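Local coordinates for MccB protein (Escherichia coli, PDB 6OM4) that probably adenylates the N-formylated MccA peptide with ATP during microcin C7 biosynthesis, as an enzyme of the ThiF/E1-like family that also carries zinc, at residues 35-38 with 39-42; 222-225 with 226-230; 324-327 with 328-331. All blocks are in the same frame, centred on the assembly; numbering follows the deposited sequence.

In the fold
Contacts 1, 2 and 3 follow one another along the chain without overlap. Contact 1 lies on helix 32-43 in the N-terminal part, its centre about 34 Å from the centre of the chain and 53 Å from that of contact 2, on the opposite side of the chain's centre. Contacts 2 and 3 both belong to the ThiF-family region: helix 219-230 connects strands 208-211 and 234-240, and residues 324-331 turn between strands 321-326 and 332-336 of the same mixed sheet. Their centres are about 30 Å apart. Contact 2 borders the zinc site, contact 3 packs on the bound peptide, and contact 1 is remote from both.

Contact 1 of 3, residues 35-38 with 39-42; sequences WENI and IKTA
The indole of Trp35 carries the terminal methyl of Ile39 on one face: CD1 of Ile39 is 3.6 Å from the centroid of the six-membered ring of Trp35 and only 11° off its normal, a CH-pi contact by both measures. NE1 of Trp35 makes a weak hydrogen bond to the carbonyl O of Leu19. The four-residue spacing brings the pair together on one side of the helix. With chi1 of Trp35 at 176°, CG is trans to the backbone N and the indole lies on the carbonyl side, where the branch CG1-CD1 of Ile39 reaches it; CG1 of Ile39 also lies 3.4 Å from O of Trp35.

The backbone evidence is that of a regular alpha-helix, with Ile39 N to Trp35 O at 3.0 Å and Ala42 N to Ile38 O at 2.8 Å. One carbonyl is gripped twice. Asn37 O accepts from Thr41 N and also from the hydroxyl, Thr41 OG1 to Asn37 O being 2.9 Å, and the two donors come from opposite faces of its plane. The chi1 of Thr41, -59°, sets OG1 beside its own N and so within reach of the preceding turn; this bond gives the hydroxyl of the buried Thr41 an acceptor. CD of Lys40 passes OD1 of Asn37 at 3.8 Å, and both side chains also touch Ile60.

Neighbouring elements flank the helix. Trp35 and Ile39 both touch Ile11 of strand 11-14, and Trp35 and Ile38 meet Val20 of strand 17-20. Asn37, Ile38 and Thr41 pack on Cys68 of helix 62-74, so helix 32-43 packs against that helix and against the antiparallel sheet of strands 11-14, 17-20 and 27-29.

Contact 2 of 3, residues 222-225 with 226-230; sequences WVNK and YCVRA
Val223 and Cys227 meet on the buried side of helix 219-230, the helical link of a beta-alpha-beta unit between parallel strands 208-211 and 234-240 in the Rossmann-like ThiF region. CG1 of Val223 is 4.1 Å from SG of Cys227. The sulfur is also 3.5 Å from the carbonyl O of Val223, because a chi1 of -78° turns SG back beside the backbone N of Cys227 and over the preceding turn. This side faces the sheet: Val223 touches Val211 and Cys227 touches Trp209, both of strand 208-211. On a separate packed flank, the ring of Tyr226 meets His201 edge-to-face and also touches Tyr197 and Leu200.

The backbone is equally close-knit. Cys227 N donates to Val223 O at 2.8 Å, and Val228 N to Asn224 O at 2.9 Å with an N-H...O angle of 165°. CG2 of Val228 lies against that same carbonyl, 3.3 Å from Asn224 O. Asn224 and Val228 also neighbour the zinc site, since the side chain of Asn224 touches Cys257 and that of Val228 approaches Cys346. Both cysteines are zinc ligands, so this flank of the helix borders the metal-binding loops without supplying a ligand.

The outer side is looser. Here Lys225 and Arg229 run side by side in the same direction. CG of Lys225 is 3.9 Å from NE of Arg229, and CD of Lys225 lies over one guanidinium face, offset toward its rim. The aliphatic lysine carbons thus do the touching, although the like-charged ends remain near each other: NZ of Lys225 is 4.2 Å from NH2 of Arg229.

Contact 3 of 3, residues 324-327 with 328-331; sequences GIWS and DEIK
Trp326 is the residue around which 328-331 folds back. At the start of that segment, Asp328 places OD1 at the edge of the indole, near its plane and 4.0 Å from CD1 of Trp326. Water 2 accepts from Ser327 N at 3.0 Å and makes a weak bond to OD1 of Asp328, so it spans the bend. Ser327 OG is hydrogen-bonded to the carbonyl O of Asp242.

Glu329 follows, running alongside the indole with its carboxylate turned 69° from the ring plane. Its OE2 comes obliquely to within 3.5 Å of CD1 of Trp326. Beyond Ile330 the chain returns to the strand. Lys331 O accepts from Trp326 N at 3.0 Å with an N-H...O angle of 168°, and water 1 lies between the two residues, accepting from Lys331 N and within hydrogen-bonding distance of Trp326 O.

The side chain of Lys331 then lies along one indole face. It leaves its backbone on the carbonyl side and runs fully extended, which carries CD to 3.8 Å from the centroid of the six-membered ring of Trp326, a CH-pi contact. NZ of Lys331 is 4.5 Å from that centroid, an off-centre cation-pi approach. Trp326 also touches His333 and Ile243, and the indole with Lys331 along one face packs on a modified side chain of the bound peptide.

The reversal, with end-to-end directions 142° apart, and the Trp326-Lys331 backbone bond are characteristic of a beta-hairpin connection, here between antiparallel strands 321-326 and 332-336 at the margin of the mixed sheet.

Contact 1 of 3, residues 35-38 with 39-42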
loop_
_atom_site.group_PDB
_atom_site.type_symbol
_atom_site.label_atom_id
_atom_site.label_comp_id
_atom_site.label_asym_id
_atom_site.label_seq_id
_atom_site.Cartn_x
_atom_site.Cartn_y
_atom_site.Cartn_z
ATOM N N TRP A 35 14.267 31.355 7.384
ATOM C CA TRP A 35 14.777 29.978 7.675
ATOM C C TRP A 35 15.399 29.926 9.084
ATOM O O TRP A 35 15.139 29.002 9.867
ATOM C CB TRP A 35 15.766 29.563 6.562
ATOM C CG TRP A 35 16.431 28.233 6.757
ATOM C CD1 TRP A 35 15.883 26.987 6.614
ATOM C CD2 TRP A 35 17.798 28.038 7.118
ATOM N NE1 TRP A 35 16.827 26.031 6.876
ATOM C CE2 TRP A 35 18.016 26.646 7.158
ATOM C CE3 TRP A 35 18.856 28.904 7.414
ATOM C CZ2 TRP A 35 19.266 26.115 7.462
ATOM C CZ3 TRP A 35 20.098 28.377 7.691
ATOM C CH2 TRP A 35 20.283 26.995 7.743
ATOM N N GLU A 36 16.186 30.946 9.433
ATOM C CA GLU A 36 16.849 31.026 10.741
ATOM C C GLU A 36 15.785 31.114 11.829
ATOM O O GLU A 36 15.916 30.497 12.884
ATOM C CB GLU A 36 17.823 32.217 10.762
ATOM C CG GLU A 36 19.021 32.009 9.847
ATOM C CD GLU A 36 20.008 33.180 9.794
ATOM O OE1 GLU A 36 19.671 34.250 10.373
ATOM O OE2 GLU A 36 21.093 33.051 9.123
ATOM N N ASN A 37 14.743 31.909 11.594
ATOM C CA ASN A 37 13.684 32.064 12.583
ATOM C C ASN A 37 12.851 30.781 12.722
ATOM O O ASN A 37 12.387 30.452 13.824
ATOM C CB ASN A 37 12.784 33.259 12.281
ATOM C CG ASN A 37 13.404 34.587 12.689
ATOM O OD1 ASN A 37 14.350 34.650 13.515
ATOM N ND2 ASN A 37 12.866 35.648 12.127
ATOM N N ILE A 38 12.636 30.050 11.620
ATOM C CA ILE A 38 11.941 28.763 11.721
ATOM C C ILE A 38 12.750 27.819 12.620
ATOM O O ILE A 38 12.205 27.065 13.426
ATOM C CB ILE A 38 11.707 28.157 10.325
ATOM C CG1 ILE A 38 10.757 29.026 9.482
ATOM C CG2 ILE A 38 11.242 26.713 10.455
ATOM C CD1 ILE A 38 10.781 28.730 7.980
ATOM N N ILE A 39 14.070 27.823 12.434
ATOM C CA ILE A 39 14.972 26.947 13.270
ATOM C C ILE A 39 14.827 27.322 14.740
ATOM O O ILE A 39 14.672 26.438 15.585
ATOM C CB ILE A 39 16.432 27.042 12.820
ATOM C CG1 ILE A 39 16.632 26.408 11.444
ATOM C CG2 ILE A 39 17.358 26.411 13.855
ATOM C CD1 ILE A 39 17.878 26.846 10.728
ATOM N N LYS A 40 14.868 28.631 15.048
ATOM C CA LYS A 40 14.772 29.082 16.447
ATOM C C LYS A 40 13.420 28.673 17.036
ATOM O O LYS A 40 13.352 28.240 18.189
ATOM C CB LYS A 40 14.955 30.603 16.551
ATOM C CG LYS A 40 16.348 31.128 16.221
ATOM C CD LYS A 40 16.332 32.664 16.099
ATOM C CE LYS A 40 17.691 33.296 16.274
ATOM N NZ LYS A 40 17.598 34.772 16.417
ATOM N N THR A 41 12.349 28.770 16.242
ATOM C CA THR A 41 11.022 28.377 16.670
ATOM C C THR A 41 10.976 26.861 16.927
ATOM O O THR A 41 10.512 26.408 17.977
ATOM C CB THR A 41 9.950 28.828 15.667
ATOM O OG1 THR A 41 10.040 30.251 15.555
ATOM C CG2 THR A 41 8.534 28.446 16.052
ATOM N N ALA A 42 11.466 26.082 15.972
ATOM C CA ALA A 42 11.484 24.636 16.029
ATOM C C ALA A 42 12.163 24.171 17.320
ATOM O O ALA A 42 11.650 23.270 18.059
ATOM C CB ALA A 42 12.196 24.093 14.825
#

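Contact 2 of 3, residues 222-225 with 226-230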
loop_
_atom_site.group_PDB
_atom_site.type_symbol
_atom_site.label_atom_id
_atom_site.label_comp_id
_atom_site.label_asym_id
_atom_site.label_seq_id
_atom_site.Cartn_x
_atom_site.Cartn_y
_atom_site.Cartn_z
ATOM N N TRP A 222 -13.768 -12.219 -12.374
ATOM C CA TRP A 222 -14.581 -12.932 -11.419
ATOM C C TRP A 222 -14.551 -12.233 -10.057
ATOM O O TRP A 222 -15.589 -12.089 -9.375
ATOM C CB TRP A 222 -14.094 -14.361 -11.222
ATOM C CG TRP A 222 -14.261 -15.256 -12.396
ATOM C CD1 TRP A 222 -15.022 -15.046 -13.512
ATOM C CD2 TRP A 222 -13.685 -16.568 -12.523
ATOM N NE1 TRP A 222 -14.968 -16.161 -14.314
ATOM C CE2 TRP A 222 -14.102 -17.071 -13.767
ATOM C CE3 TRP A 222 -12.835 -17.341 -11.716
ATOM C CZ2 TRP A 222 -13.721 -18.343 -14.212
ATOM C CZ3 TRP A 222 -12.423 -18.573 -12.179
ATOM C CH2 TRP A 222 -12.876 -19.069 -13.406
ATOM N N VAL A 223 -13.324 -11.933 -9.601
ATOM C CA VAL A 223 -13.154 -11.331 -8.256
ATOM C C VAL A 223 -13.912 -9.999 -8.189
ATOM O O VAL A 223 -14.597 -9.702 -7.259
ATOM C CB VAL A 223 -11.657 -11.165 -7.929
ATOM C CG1 VAL A 223 -11.487 -10.364 -6.652
ATOM C CG2 VAL A 223 -10.949 -12.507 -7.824
ATOM N N ASN A 224 -13.742 -9.194 -9.222
ATOM C CA ASN A 224 -14.339 -7.903 -9.319
ATOM C C ASN A 224 -15.862 -8.049 -9.178
ATOM O O ASN A 224 -16.479 -7.380 -8.351
ATOM C CB ASN A 224 -13.931 -7.239 -10.625
ATOM C CG ASN A 224 -14.585 -5.887 -10.824
ATOM O OD1 ASN A 224 -15.525 -5.721 -11.625
ATOM N ND2 ASN A 224 -14.138 -4.941 -10.046
ATOM N N LYS A 225 -16.466 -8.921 -9.999
ATOM C CA LYS A 225 -17.935 -9.088 -9.993
ATOM C C LYS A 225 -18.399 -9.561 -8.613
ATOM O O LYS A 225 -19.350 -8.974 -8.043
ATOM C CB LYS A 225 -18.374 -10.020 -11.133
ATOM C CG LYS A 225 -19.781 -10.602 -10.996
ATOM C CD LYS A 225 -20.303 -11.304 -12.249
ATOM C CE LYS A 225 -20.549 -10.341 -13.405
ATOM N NZ LYS A 225 -21.504 -10.882 -14.416
ATOM N N TYR A 226 -17.709 -10.567 -8.053
ATOM C CA TYR A 226 -18.042 -11.116 -6.760
ATOM C C TYR A 226 -17.981 -10.034 -5.690
ATOM O O TYR A 226 -18.889 -9.957 -4.849
ATOM C CB TYR A 226 -17.138 -12.280 -6.355
ATOM C CG TYR A 226 -17.466 -12.872 -5.009
ATOM C CD1 TYR A 226 -16.925 -12.362 -3.854
ATOM C CD2 TYR A 226 -18.385 -13.902 -4.884
ATOM C CE1 TYR A 226 -17.242 -12.869 -2.607
ATOM C CE2 TYR A 226 -18.690 -14.446 -3.646
ATOM C CZ TYR A 226 -18.172 -13.887 -2.498
ATOM O OH TYR A 226 -18.468 -14.443 -1.281
ATOM N N CYS A 227 -16.922 -9.191 -5.722
ATOM C CA CYS A 227 -16.700 -8.193 -4.659
ATOM C C CYS A 227 -17.713 -7.053 -4.762
ATOM O O CYS A 227 -18.179 -6.566 -3.743
ATOM C CB CYS A 227 -15.277 -7.638 -4.679
ATOM S SG CYS A 227 -14.124 -8.829 -3.939
ATOM N N VAL A 228 -18.086 -6.690 -5.976
ATOM C CA VAL A 228 -19.180 -5.718 -6.155
ATOM C C VAL A 228 -20.457 -6.298 -5.529
ATOM O O VAL A 228 -21.189 -5.589 -4.793
ATOM C CB VAL A 228 -19.380 -5.382 -7.646
ATOM C CG1 VAL A 228 -20.655 -4.601 -7.855
ATOM C CG2 VAL A 228 -18.211 -4.602 -8.237
ATOM N N ARG A 229 -20.773 -7.552 -5.869
ATOM C CA ARG A 229 -22.030 -8.170 -5.377
ATOM C C ARG A 229 -21.987 -8.349 -3.853
ATOM O O ARG A 229 -23.014 -8.234 -3.164
ATOM C CB ARG A 229 -22.298 -9.518 -6.060
ATOM C CG ARG A 229 -22.660 -9.415 -7.540
ATOM C CD ARG A 229 -22.850 -10.736 -8.297
ATOM N NE ARG A 229 -23.417 -10.505 -9.640
ATOM C CZ ARG A 229 -24.075 -11.409 -10.387
ATOM N NH1 ARG A 229 -24.203 -12.659 -9.975
ATOM N NH2 ARG A 229 -24.604 -11.054 -11.549
ATOM N N ALA A 230 -20.810 -8.673 -3.316
ATOM C CA ALA A 230 -20.652 -8.974 -1.859
ATOM C C ALA A 230 -20.315 -7.745 -0.989
ATOM O O ALA A 230 -20.128 -7.916 0.209
ATOM C CB ALA A 230 -19.559 -9.995 -1.691
#

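Contact 3 of 3, residues 324-327 with 328-331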
loop_
_atom_site.group_PDB
_atom_site.type_symbol
_atom_site.label_atom_id
_atom_site.label_comp_id
_atom_site.label_asym_id
_atom_site.label_seq_id
_atom_site.Cartn_x
_atom_site.Cartn_y
_atom_site.Cartn_z
ATOM N N GLY A 324 0.833 1.842 -13.231
ATOM C CA GLY A 324 2.016 1.129 -13.717
ATOM C C GLY A 324 3.271 1.917 -13.433
ATOM O O GLY A 324 3.350 3.137 -13.731
ATOM N N ILE A 325 4.318 1.195 -12.993
ATOM C CA ILE A 325 5.628 1.709 -12.839
ATOM C C ILE A 325 6.563 0.899 -13.747
ATOM O O ILE A 325 6.709 -0.311 -13.563
ATOM C CB ILE A 325 6.099 1.639 -11.374
ATOM C CG1 ILE A 325 5.136 2.348 -10.427
ATOM C CG2 ILE A 325 7.523 2.182 -11.258
ATOM C CD1 ILE A 325 4.075 1.443 -9.873
ATOM N N TRP A 326 7.163 1.569 -14.728
ATOM C CA TRP A 326 8.036 0.934 -15.697
ATOM C C TRP A 326 9.353 0.609 -15.006
ATOM O O TRP A 326 9.737 1.300 -14.064
ATOM C CB TRP A 326 8.219 1.821 -16.942
ATOM C CG TRP A 326 7.172 1.690 -18.025
ATOM C CD1 TRP A 326 7.404 1.350 -19.327
ATOM C CD2 TRP A 326 5.752 1.957 -17.958
ATOM N NE1 TRP A 326 6.244 1.355 -20.056
ATOM C CE2 TRP A 326 5.210 1.722 -19.241
ATOM C CE3 TRP A 326 4.871 2.325 -16.931
ATOM C CZ2 TRP A 326 3.854 1.864 -19.520
ATOM C CZ3 TRP A 326 3.528 2.467 -17.207
ATOM C CH2 TRP A 326 3.028 2.214 -18.480
ATOM N N SER A 327 10.051 -0.438 -15.460
ATOM C CA SER A 327 11.352 -0.737 -14.899
ATOM C C SER A 327 12.441 -0.508 -15.954
ATOM O O SER A 327 13.603 -0.463 -15.590
ATOM C CB SER A 327 11.420 -2.130 -14.303
ATOM O OG SER A 327 11.209 -3.117 -15.304
ATOM N N ASP A 328 12.088 -0.360 -17.243
ATOM C CA ASP A 328 13.181 -0.142 -18.225
ATOM C C ASP A 328 13.270 1.311 -18.668
ATOM O O ASP A 328 14.144 1.658 -19.446
ATOM C CB ASP A 328 13.116 -1.059 -19.433
ATOM C CG ASP A 328 11.793 -1.088 -20.156
ATOM O OD1 ASP A 328 11.059 -0.062 -20.146
ATOM O OD2 ASP A 328 11.477 -2.197 -20.650
ATOM N N GLU A 329 12.411 2.149 -18.102
ATOM C CA GLU A 329 12.556 3.586 -18.222
ATOM C C GLU A 329 11.870 4.230 -17.012
ATOM O O GLU A 329 11.180 3.557 -16.251
ATOM C CB GLU A 329 11.965 4.082 -19.535
ATOM C CG GLU A 329 10.509 3.716 -19.737
ATOM C CD GLU A 329 10.010 4.061 -21.138
ATOM O OE1 GLU A 329 10.505 5.051 -21.707
ATOM O OE2 GLU A 329 9.134 3.346 -21.653
ATOM N N ILE A 330 12.112 5.525 -16.833
ATOM C CA ILE A 330 11.540 6.271 -15.736
ATOM C C ILE A 330 10.113 6.673 -16.144
ATOM O O ILE A 330 9.930 7.539 -17.004
ATOM C CB ILE A 330 12.372 7.528 -15.417
ATOM C CG1 ILE A 330 13.822 7.215 -15.046
ATOM C CG2 ILE A 330 11.675 8.361 -14.370
ATOM C CD1 ILE A 330 13.976 6.694 -13.682
ATOM N N LYS A 331 9.100 6.042 -15.547
ATOM C CA LYS A 331 7.721 6.296 -15.953
ATOM C C LYS A 331 6.757 5.714 -14.934
ATOM O O LYS A 331 6.886 4.537 -14.583
ATOM C CB LYS A 331 7.439 5.673 -17.324
ATOM C CG LYS A 331 6.031 5.880 -17.849
ATOM C CD LYS A 331 5.878 5.414 -19.289
ATOM C CE LYS A 331 4.482 5.668 -19.808
ATOM N NZ LYS A 331 4.407 5.408 -21.266
HETATM O O HOH W 1 9.942 4.111 -13.690
HETATM O O HOH W 2 9.137 -1.439 -18.092
#